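Local coordinates for CCHC-type domain-containing protein (Trypanosoma brucei brucei, PDB 7C47) that probably acts as a 3'-5' RNA exonuclease of the RNase D type, joining a metal-dependent nuclease domain to zinc knuckles that bind nucleotides, at residues 97-102 / 120-125; 124-129 / 139-144. All coordinates share one frame; numbering follows the deposited sequence.

Contact 1: 97-102 / 120-125; sequences RKLFFD and GVLDLQ. With C5P (cytidine-5'-monophosphate), chain D.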
loop_
_atom_site.group_PDB
_atom_site.type_symbol
_atom_site.label_atom_id
_atom_site.label_comp_id
_atom_site.label_asym_id
_atom_site.label_seq_id
_atom_site.Cartn_x
_atom_site.Cartn_y
_atom_site.Cartn_z
ATOM N N ARG A 97 7.187 -4.494 12.572
ATOM C CA ARG A 97 6.884 -3.599 11.459
ATOM C C ARG A 97 5.371 -3.500 11.240
ATOM O O ARG A 97 4.694 -4.526 11.158
ATOM C CB ARG A 97 7.567 -4.089 10.181
ATOM C CG ARG A 97 7.337 -3.200 8.970
ATOM C CD ARG A 97 8.031 -3.727 7.730
ATOM N NE ARG A 97 9.489 -3.711 7.863
ATOM C CZ ARG A 97 10.307 -4.762 7.747
ATOM N NH1 ARG A 97 9.855 -5.988 7.477
ATOM N NH2 ARG A 97 11.616 -4.579 7.898
ATOM N N LYS A 98 4.854 -2.273 11.145
ATOM C CA LYS A 98 3.436 -2.035 10.853
ATOM C C LYS A 98 3.298 -1.634 9.395
ATOM O O LYS A 98 3.790 -0.579 9.001
ATOM C CB LYS A 98 2.836 -0.938 11.743
ATOM C CG LYS A 98 3.321 -0.913 13.179
ATOM C CD LYS A 98 3.189 -2.253 13.875
ATOM C CE LYS A 98 3.581 -2.157 15.339
ATOM N NZ LYS A 98 4.813 -1.369 15.630
ATOM N N LEU A 99 2.621 -2.461 8.604
ATOM C CA LEU A 99 2.479 -2.224 7.172
ATOM C C LEU A 99 1.172 -1.493 6.880
ATOM O O LEU A 99 0.119 -1.890 7.378
ATOM C CB LEU A 99 2.517 -3.543 6.401
ATOM C CG LEU A 99 3.727 -4.452 6.638
ATOM C CD1 LEU A 99 3.374 -5.896 6.300
ATOM C CD2 LEU A 99 4.926 -3.983 5.829
ATOM N N PHE A 100 1.257 -0.475 6.055
ATOM C CA PHE A 100 0.130 0.305 5.609
ATOM C C PHE A 100 0.167 0.537 4.105
ATOM O O PHE A 100 1.168 0.448 3.507
ATOM C CB PHE A 100 0.158 1.702 6.219
ATOM C CG PHE A 100 -0.195 1.779 7.639
ATOM C CD1 PHE A 100 0.750 1.599 8.594
ATOM C CD2 PHE A 100 -1.449 2.131 8.023
ATOM C CE1 PHE A 100 0.440 1.704 9.914
ATOM C CE2 PHE A 100 -1.770 2.239 9.345
ATOM C CZ PHE A 100 -0.818 2.019 10.294
ATOM N N PHE A 101 -0.978 0.777 3.514
ATOM C CA PHE A 101 -1.062 1.206 2.143
ATOM C C PHE A 101 -1.742 2.579 2.238
ATOM O O PHE A 101 -2.928 2.633 2.297
ATOM C CB PHE A 101 -1.859 0.266 1.260
ATOM C CG PHE A 101 -1.661 0.535 -0.201
ATOM C CD1 PHE A 101 -2.443 1.438 -0.872
ATOM C CD2 PHE A 101 -0.644 -0.053 -0.876
ATOM C CE1 PHE A 101 -2.226 1.701 -2.195
ATOM C CE2 PHE A 101 -0.417 0.219 -2.174
ATOM C CZ PHE A 101 -1.213 1.079 -2.847
ATOM N N ASP A 102 -0.952 3.647 2.125
ATOM C CA ASP A 102 -1.298 5.067 2.341
ATOM C C ASP A 102 -1.718 5.184 3.806
ATOM O O ASP A 102 -2.816 5.030 4.153
ATOM C CB ASP A 102 -2.356 5.622 1.357
ATOM C CG ASP A 102 -2.659 7.089 1.568
ATOM O OD1 ASP A 102 -2.016 7.728 2.393
ATOM O OD2 ASP A 102 -3.563 7.576 0.902
ATOM N N GLY A 120 7.716 1.989 13.861
ATOM C CA GLY A 120 8.115 0.932 12.924
ATOM C C GLY A 120 7.174 0.799 11.736
ATOM O O GLY A 120 6.902 -0.305 11.272
ATOM N N VAL A 121 6.700 1.931 11.222
ATOM C CA VAL A 121 5.715 1.948 10.145
ATOM C C VAL A 121 6.425 1.806 8.797
ATOM O O VAL A 121 7.513 2.349 8.603
ATOM C CB VAL A 121 4.865 3.244 10.181
ATOM C CG1 VAL A 121 3.759 3.212 9.137
ATOM C CG2 VAL A 121 4.239 3.432 11.554
ATOM N N LEU A 122 5.815 1.045 7.887
ATOM C CA LEU A 122 6.237 0.989 6.485
ATOM C C LEU A 122 5.018 1.137 5.583
ATOM O O LEU A 122 4.086 0.342 5.671
ATOM C CB LEU A 122 6.959 -0.324 6.173
ATOM C CG LEU A 122 7.546 -0.440 4.757
ATOM C CD1 LEU A 122 8.602 0.629 4.507
ATOM C CD2 LEU A 122 8.126 -1.823 4.522
ATOM N N ASP A 123 5.042 2.152 4.717
ATOM C CA ASP A 123 3.925 2.485 3.840
ATOM C C ASP A 123 4.227 1.951 2.433
ATOM O O ASP A 123 5.073 2.500 1.715
ATOM C CB ASP A 123 3.729 4.003 3.826
ATOM C CG ASP A 123 2.443 4.439 3.138
ATOM O OD1 ASP A 123 2.001 3.801 2.160
ATOM O OD2 ASP A 123 1.865 5.452 3.586
ATOM N N LEU A 124 3.518 0.893 2.044
ATOM C CA LEU A 124 3.789 0.204 0.781
ATOM C C LEU A 124 3.390 1.003 -0.455
ATOM O O LEU A 124 3.950 0.784 -1.521
ATOM C CB LEU A 124 3.132 -1.180 0.762
ATOM C CG LEU A 124 3.581 -2.137 1.879
ATOM C CD1 LEU A 124 2.862 -3.466 1.750
ATOM C CD2 LEU A 124 5.090 -2.347 1.889
ATOM N N GLN A 125 2.435 1.920 -0.324
ATOM C CA GLN A 125 2.121 2.835 -1.417
ATOM C C GLN A 125 3.327 3.730 -1.687
ATOM O O GLN A 125 3.734 3.892 -2.834
ATOM C CB GLN A 125 0.899 3.697 -1.103
ATOM C CG GLN A 125 0.400 4.478 -2.308
ATOM C CD GLN A 125 -0.724 5.437 -1.973
ATOM O OE1 GLN A 125 -0.627 6.220 -1.031
ATOM N NE2 GLN A 125 -1.790 5.394 -2.757
HETATM O O3P C5P D . -6.279 6.472 -8.728
HETATM P P C5P D . -5.718 7.821 -8.454
HETATM O O1P C5P D . -6.808 8.821 -8.589
HETATM O O2P C5P D . -4.480 7.978 -9.265
HETATM O "O5'" C5P D . -5.328 7.751 -6.911
HETATM C "C5'" C5P D . -4.057 7.224 -6.494
HETATM C "C4'" C5P D . -3.929 7.233 -4.987
HETATM O "O4'" C5P D . -3.730 8.595 -4.526
HETATM C "C3'" C5P D . -5.120 6.712 -4.195
HETATM O "O3'" C5P D . -5.065 5.299 -4.040
HETATM C "C2'" C5P D . -4.966 7.427 -2.855
HETATM O "O2'" C5P D . -4.125 6.768 -1.928
HETATM C "C1'" C5P D . -4.387 8.780 -3.284
HETATM N N1 C5P D . -5.402 9.843 -3.433
HETATM C C2 C5P D . -5.970 10.395 -2.277
HETATM N N3 C5P D . -6.905 11.367 -2.400
HETATM C C4 C5P D . -7.277 11.787 -3.612
HETATM C C5 C5P D . -6.712 11.245 -4.805
HETATM C C6 C5P D . -5.789 10.282 -4.670
HETATM O O2 C5P D . -5.603 9.977 -1.169
HETATM N N4 C5P D . -8.198 12.752 -3.686
#

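Contact 2: 124-129 / 139-144; sequences LQVFFT and NRRSGM. With C5P (cytidine-5'-monophosphate), chain D.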
loop_
_atom_site.group_PDB
_atom_site.type_symbol
_atom_site.label_atom_id
_atom_site.label_comp_id
_atom_site.label_asym_id
_atom_site.label_seq_id
_atom_site.Cartn_x
_atom_site.Cartn_y
_atom_site.Cartn_z
ATOM N N LEU A 124 3.518 0.893 2.044
ATOM C CA LEU A 124 3.789 0.204 0.781
ATOM C C LEU A 124 3.390 1.003 -0.455
ATOM O O LEU A 124 3.950 0.784 -1.521
ATOM C CB LEU A 124 3.132 -1.180 0.762
ATOM C CG LEU A 124 3.581 -2.137 1.879
ATOM C CD1 LEU A 124 2.862 -3.466 1.750
ATOM C CD2 LEU A 124 5.090 -2.347 1.889
ATOM N N GLN A 125 2.435 1.920 -0.324
ATOM C CA GLN A 125 2.121 2.835 -1.417
ATOM C C GLN A 125 3.327 3.730 -1.687
ATOM O O GLN A 125 3.734 3.892 -2.834
ATOM C CB GLN A 125 0.899 3.697 -1.103
ATOM C CG GLN A 125 0.400 4.478 -2.308
ATOM C CD GLN A 125 -0.724 5.437 -1.973
ATOM O OE1 GLN A 125 -0.627 6.220 -1.031
ATOM N NE2 GLN A 125 -1.790 5.394 -2.757
ATOM N N VAL A 126 3.888 4.291 -0.616
ATOM C CA VAL A 126 5.081 5.145 -0.691
ATOM C C VAL A 126 6.282 4.358 -1.223
ATOM O O VAL A 126 7.058 4.883 -2.021
ATOM C CB VAL A 126 5.400 5.792 0.685
ATOM C CG1 VAL A 126 6.756 6.485 0.689
ATOM C CG2 VAL A 126 4.299 6.781 1.072
ATOM N N PHE A 127 6.424 3.111 -0.774
ATOM C CA PHE A 127 7.440 2.185 -1.295
ATOM C C PHE A 127 7.344 2.099 -2.825
ATOM O O PHE A 127 8.342 2.281 -3.513
ATOM C CB PHE A 127 7.264 0.782 -0.684
ATOM C CG PHE A 127 8.545 -0.021 -0.558
ATOM C CD1 PHE A 127 9.489 -0.076 -1.584
ATOM C CD2 PHE A 127 8.789 -0.761 0.599
ATOM C CE1 PHE A 127 10.650 -0.832 -1.446
ATOM C CE2 PHE A 127 9.947 -1.515 0.740
ATOM C CZ PHE A 127 10.880 -1.554 -0.282
ATOM N N PHE A 128 6.148 1.834 -3.346
ATOM C CA PHE A 128 5.957 1.727 -4.793
ATOM C C PHE A 128 6.343 3.021 -5.500
ATOM O O PHE A 128 7.057 2.982 -6.490
ATOM C CB PHE A 128 4.520 1.346 -5.149
ATOM C CG PHE A 128 4.324 1.033 -6.613
ATOM C CD1 PHE A 128 4.760 -0.179 -7.142
ATOM C CD2 PHE A 128 3.719 1.954 -7.466
ATOM C CE1 PHE A 128 4.585 -0.473 -8.489
ATOM C CE2 PHE A 128 3.542 1.669 -8.813
ATOM C CZ PHE A 128 3.976 0.453 -9.326
ATOM N N THR A 129 5.885 4.158 -4.975
ATOM C CA THR A 129 6.227 5.469 -5.537
ATOM C C THR A 129 7.732 5.750 -5.472
ATOM O O THR A 129 8.280 6.391 -6.374
ATOM C CB THR A 129 5.451 6.594 -4.824
ATOM O OG1 THR A 129 4.047 6.376 -5.001
ATOM C CG2 THR A 129 5.811 7.976 -5.373
ATOM N N ASN A 139 6.597 10.803 -9.116
ATOM C CA ASN A 139 6.198 10.905 -7.697
ATOM C C ASN A 139 4.704 10.649 -7.440
ATOM O O ASN A 139 4.201 10.964 -6.364
ATOM C CB ASN A 139 6.627 12.264 -7.108
ATOM C CG ASN A 139 5.737 13.422 -7.551
ATOM O OD1 ASN A 139 5.252 13.452 -8.679
ATOM N ND2 ASN A 139 5.536 14.390 -6.661
ATOM N N ARG A 140 4.007 10.060 -8.411
ATOM C CA ARG A 140 2.585 9.761 -8.270
ATOM C C ARG A 140 2.356 8.564 -7.351
ATOM O O ARG A 140 3.146 7.620 -7.334
ATOM C CB ARG A 140 1.925 9.509 -9.636
ATOM C CG ARG A 140 1.797 10.765 -10.494
ATOM C CD ARG A 140 0.940 10.550 -11.740
ATOM N NE ARG A 140 1.562 9.652 -12.723
ATOM C CZ ARG A 140 2.583 9.967 -13.533
ATOM N NH1 ARG A 140 3.158 11.173 -13.507
ATOM N NH2 ARG A 140 3.049 9.053 -14.381
ATOM N N ARG A 141 1.276 8.637 -6.580
ATOM C CA ARG A 141 0.792 7.518 -5.787
ATOM C C ARG A 141 -0.140 6.699 -6.664
ATOM O O ARG A 141 -0.953 7.264 -7.389
ATOM C CB ARG A 141 0.028 8.019 -4.563
ATOM C CG ARG A 141 0.872 8.777 -3.547
ATOM C CD ARG A 141 -0.002 9.343 -2.437
ATOM N NE ARG A 141 0.782 10.005 -1.386
ATOM C CZ ARG A 141 1.242 9.433 -0.268
ATOM N NH1 ARG A 141 1.027 8.142 0.010
ATOM N NH2 ARG A 141 1.939 10.170 0.592
ATOM N N SER A 142 -0.015 5.376 -6.600
ATOM C CA SER A 142 -0.873 4.459 -7.337
ATOM C C SER A 142 -1.827 3.737 -6.393
ATOM O O SER A 142 -1.491 3.474 -5.234
ATOM C CB SER A 142 -0.027 3.429 -8.077
ATOM O OG SER A 142 0.772 4.049 -9.063
ATOM N N GLY A 143 -3.009 3.400 -6.910
ATOM C CA GLY A 143 -4.007 2.625 -6.170
ATOM C C GLY A 143 -3.583 1.188 -5.938
ATOM O O GLY A 143 -2.658 0.685 -6.573
HETATM N N MSE A 144 -4.272 0.532 -5.011
HETATM C CA MSE A 144 -3.965 -0.851 -4.620
HETATM C C MSE A 144 -4.008 -1.817 -5.781
HETATM O O MSE A 144 -3.122 -2.663 -5.917
HETATM C CB MSE A 144 -4.972 -1.271 -3.543
HETATM C CG MSE A 144 -4.816 -2.702 -3.029
HETATM SE SE MSE A 144 -2.967 -3.026 -2.439
HETATM C CE MSE A 144 -3.311 -2.791 -0.515
HETATM O O3P C5P D . -6.279 6.472 -8.728
HETATM P P C5P D . -5.718 7.821 -8.454
HETATM O O1P C5P D . -6.808 8.821 -8.589
HETATM O O2P C5P D . -4.480 7.978 -9.265
HETATM O "O5'" C5P D . -5.328 7.751 -6.911
HETATM C "C5'" C5P D . -4.057 7.224 -6.494
HETATM C "C4'" C5P D . -3.929 7.233 -4.987
HETATM O "O4'" C5P D . -3.730 8.595 -4.526
HETATM C "C3'" C5P D . -5.120 6.712 -4.195
HETATM O "O3'" C5P D . -5.065 5.299 -4.040
HETATM C "C2'" C5P D . -4.966 7.427 -2.855
HETATM O "O2'" C5P D . -4.125 6.768 -1.928
HETATM C "C1'" C5P D . -4.387 8.780 -3.284
HETATM N N1 C5P D . -5.402 9.843 -3.433
HETATM C C2 C5P D . -5.970 10.395 -2.277
HETATM N N3 C5P D . -6.905 11.367 -2.400
HETATM C C4 C5P D . -7.277 11.787 -3.612
HETATM C C5 C5P D . -6.712 11.245 -4.805
HETATM C C6 C5P D . -5.789 10.282 -4.670
HETATM O O2 C5P D . -5.603 9.977 -1.169
HETATM N N4 C5P D . -8.198 12.752 -3.686
HETATM O O HOH W 1 2.381 4.325 -5.279
#

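Contact 1: 97-102 / 120-125
Asp102 and Gln125 meet side by side at the cytidine monophosphate and grip the same ribose hydroxyl: O2' of the nucleotide donates to Asp102 OD2 at 3.0 Å, while Gln125 NE2 donates to O2' over 2.8 Å in a nearly straight bond (163°). Gln125 OE1 is turned the other way, to Arg141, and the second carboxylate oxygen of Asp102 goes to Arg104. Next to this pair the side chains of Gln125 and Phe101 cross at about a right angle. Gln125 CB sits over the ring centre in a CH-pi contact, 3.7 Å from the centroid, and with CG anti to the backbone N (chi1 -170°) the chain runs on past CZ and CE1 toward the sugar. Behind them, Asp123 N-caps helix 124-136. Its OD1 takes a bond from Asp102 N at 3.0 Å and a weak one from Gln125 N, and its OD2 accepts from Cys103 N, so one carboxylate ties both loop and helix start. All this hangs on the C-terminal ends of strands 97-100 and 121-123, neighbours in a beta-alpha-beta unit whose crossover is helix 104-114. The strands run parallel, zipped from Lys98 N to Gly120 O (2.8 Å) as far as Leu124 N to Phe100 O (2.8 Å). On one sheet face Val121 CG1 reaches Phe100 CD1 at 3.5 Å; on the other Leu122 CD2 lies against Leu99 and the CD of Arg97, whose guanidinium pairs with Glu216.

Contact 2: 124-129 / 139-144
The connection between helix 124-136 and helix 144-152, in the exonuclease domain, doubles back along the first turns of the helix it has just left, and Thr129 and Gln125 fasten it there. Thr129 OG1, anti to its own carbonyl carbon (chi1 -61°), is thereby brought to Arg140 O and donates to it at 2.8 Å. The methyl CG2 of Thr129 lies 3.3 Å from Arg140 O and also touches Asn139 O. A water adds a second tie, giving a hydrogen to Thr129 OG1 and accepting one from Ser142 N, 2.9 Å from the water oxygen. One turn earlier, the extended side chain of Gln125 crosses that of Arg141 at about a right angle. Arg141 NH1 donates in its own plane to Gln125 OE1 at 2.7 Å. Besides its bond to the nucleotide, Gln125 NE2 donates to Ser142 O at 3.1 Å (168°), approaching from above that carbonyl's plane. With both ends of the amide engaged, its rotation is fixed. Arg141 is in turn held from further along the chain: NH2 forms a salt bridge with Asp237 and NE donates to Glu242 O, while Val126 CG2 packs alongside at 3.7 Å from NH1. The water lies in the plane of the Phe128 ring, at its edge, and Ser142 OG is 3.7 Å from Phe128 CE2. Gly143 is the N-cap of helix 144-152, its CA 3.6 Å from O3' of the cytidine monophosphate.

In the fold
Contacts 1 and 2 share Leu124 and Gln125, at the start of helix 124-136, and their centres lie about 11 Å apart. They also touch directly: Phe101 CZ of contact 1 is 3.4 Å from Ser142 O of contact 2, and Asp102 OD1 makes a long, weak ion pair with Arg141 NH1 at 3.9 Å. Together they line one nucleotide site, contact 1 meeting the ribose 2'-hydroxyl and contact 2 passing along the sugar, with Arg141 O 3.2 Å from C5'. Recognition of that hydroxyl is consistent with an RNA substrate. Between nearest atoms, the Phe100 side chain is about 4 Å from that of Asp106 and about 6 Å from that of Asp41, both manganese ligands, and about 6 Å from a bound manganese ion.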